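Long-range contact in spore cortex-lytic enzyme (PDB 6TCI), which probably acts as an N-acetylmuramyl-L-alanine amidase that hydrolyses the spore cortex during germination, the piece described here being its N-terminal, putative peptidoglycan-binding domain: residues A1-Q5 with D15-L19. Numbering follows the deposited sequence.
Sequences AFSNQ and DVIEL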
loop_
_atom_site.group_PDB
_atom_site.type_symbol
_atom_site.label_atom_id
_atom_site.label_comp_id
_atom_site.label_asym_id
_atom_site.label_seq_id
_atom_site.Cartn_x
_atom_site.Cartn_y
_atom_site.Cartn_z
ATOM N N ALA A 1 7.790 -9.757 1.372
ATOM C CA ALA A 1 8.349 -9.361 2.660
ATOM C C ALA A 1 7.292 -8.808 3.624
ATOM O O ALA A 1 7.618 -8.417 4.744
ATOM C CB ALA A 1 9.473 -8.355 2.462
ATOM N N PHE A 2 6.034 -8.772 3.191
ATOM C CA PHE A 2 4.954 -8.331 4.066
ATOM C C PHE A 2 4.667 -9.381 5.138
ATOM O O PHE A 2 4.817 -10.584 4.918
ATOM C CB PHE A 2 3.673 -8.121 3.257
ATOM C CG PHE A 2 3.666 -6.868 2.418
ATOM C CD1 PHE A 2 3.846 -5.621 2.997
ATOM C CD2 PHE A 2 3.442 -6.942 1.049
ATOM C CE1 PHE A 2 3.822 -4.469 2.223
ATOM C CE2 PHE A 2 3.416 -5.798 0.265
ATOM C CZ PHE A 2 3.610 -4.555 0.853
ATOM N N SER A 3 4.237 -8.913 6.306
ATOM C CA SER A 3 3.694 -9.800 7.324
ATOM C C SER A 3 2.282 -10.223 6.921
ATOM O O SER A 3 1.738 -9.774 5.906
ATOM C CB SER A 3 3.672 -9.097 8.679
ATOM O OG SER A 3 2.573 -8.201 8.750
ATOM N N ASN A 4 1.668 -11.080 7.734
ATOM C CA ASN A 4 0.304 -11.538 7.499
ATOM C C ASN A 4 -0.753 -10.624 8.119
ATOM O O ASN A 4 -1.931 -10.997 8.158
ATOM C CB ASN A 4 0.134 -12.995 7.959
ATOM C CG ASN A 4 0.170 -13.149 9.473
ATOM O OD1 ASN A 4 0.409 -12.190 10.208
ATOM N ND2 ASN A 4 -0.067 -14.368 9.943
ATOM N N GLN A 5 -0.363 -9.447 8.601
ATOM C CA GLN A 5 -1.287 -8.513 9.230
ATOM C C GLN A 5 -1.804 -7.523 8.197
ATOM O O GLN A 5 -1.062 -7.085 7.313
ATOM C CB GLN A 5 -0.599 -7.748 10.360
ATOM C CG GLN A 5 0.051 -8.647 11.390
ATOM C CD GLN A 5 -0.967 -9.466 12.153
ATOM O OE1 GLN A 5 -1.578 -8.983 13.105
ATOM N NE2 GLN A 5 -1.162 -10.715 11.732
ATOM N N ASP A 15 5.972 -2.900 7.592
ATOM C CA ASP A 15 4.981 -3.168 6.550
ATOM C C ASP A 15 4.585 -1.886 5.838
ATOM O O ASP A 15 4.368 -1.887 4.623
ATOM C CB ASP A 15 3.720 -3.800 7.141
ATOM C CG ASP A 15 3.803 -5.309 7.267
ATOM O OD1 ASP A 15 4.739 -5.930 6.720
ATOM O OD2 ASP A 15 2.902 -5.882 7.921
ATOM N N VAL A 16 4.466 -0.784 6.585
ATOM C CA VAL A 16 4.073 0.484 5.977
ATOM C C VAL A 16 5.187 1.038 5.096
ATOM O O VAL A 16 4.923 1.593 4.021
ATOM C CB VAL A 16 3.633 1.487 7.057
ATOM C CG1 VAL A 16 3.223 2.808 6.420
ATOM C CG2 VAL A 16 2.497 0.913 7.880
ATOM N N ILE A 17 6.443 0.931 5.547
ATOM C CA ILE A 17 7.573 1.336 4.710
ATOM C C ILE A 17 7.554 0.594 3.379
ATOM O O ILE A 17 7.695 1.200 2.312
ATOM C CB ILE A 17 8.907 1.131 5.450
ATOM C CG1 ILE A 17 8.989 2.030 6.678
ATOM C CG2 ILE A 17 10.074 1.436 4.521
ATOM C CD1 ILE A 17 10.100 1.664 7.622
ATOM N N GLU A 18 7.392 -0.734 3.421
ATOM C CA GLU A 18 7.368 -1.487 2.168
ATOM C C GLU A 18 6.154 -1.125 1.323
ATOM O O GLU A 18 6.264 -1.000 0.095
ATOM C CB GLU A 18 7.420 -2.992 2.424
ATOM C CG GLU A 18 7.312 -3.800 1.144
ATOM C CD GLU A 18 7.626 -5.266 1.328
ATOM O OE1 GLU A 18 8.186 -5.634 2.383
ATOM O OE2 GLU A 18 7.293 -6.051 0.410
ATOM N N LEU A 19 4.992 -0.943 1.959
ATOM C CA LEU A 19 3.788 -0.562 1.226
ATOM C C LEU A 19 3.978 0.778 0.519
ATOM O O LEU A 19 3.687 0.912 -0.679
ATOM C CB LEU A 19 2.599 -0.491 2.184
ATOM C CG LEU A 19 1.291 0.014 1.562
ATOM C CD1 LEU A 19 0.729 -1.033 0.645
ATOM C CD2 LEU A 19 0.275 0.354 2.645
#
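One carboxylate grips both the backbone and the side chain of the same residue: Asp15 OD1 accepts from Ser3 N at 3.1 Å with an almost straight N-H...O angle of 169°, while Asp15 OD2 accepts a hydrogen bond from Ser3 OG at a very short 2.5 Å. Paired in this way, the two bonds hold Ser3 at both its amide and its hydroxyl, leaving it less freedom to swivel than one bond would. The serine oxygen is used twice, for Ser3 OG also accepts from Gln5 N at 3.2 Å; this ST turn bends the chain just after the point where Asp15 holds it. The example illustrates how an irregular N-terminal segment can be tied to the first turns of a helix, here helix 14-25 of the small three-helix, putative peptidoglycan-binding domain of SleB. Beside these hydrogen bonds, the Phe2 ring leans on the same helix, its CE1 lying 3.7 Å from Glu18 CG and 4.2 Å from Leu19 CB. Backbone atoms Asp15 O and Leu19 N, already joined by a helical hydrogen bond, sit at the ring edge. Val69 and Lys65 of helix 62-71 also touch Phe2, so the aromatic bridges two helices. Glu18 OE2 lies over one ring face; this oxygen makes its main salt bridge to Arg22, one turn further along the helix, and a long one, at 3.9 Å, to Ala1 N, the chain's terminal amino group.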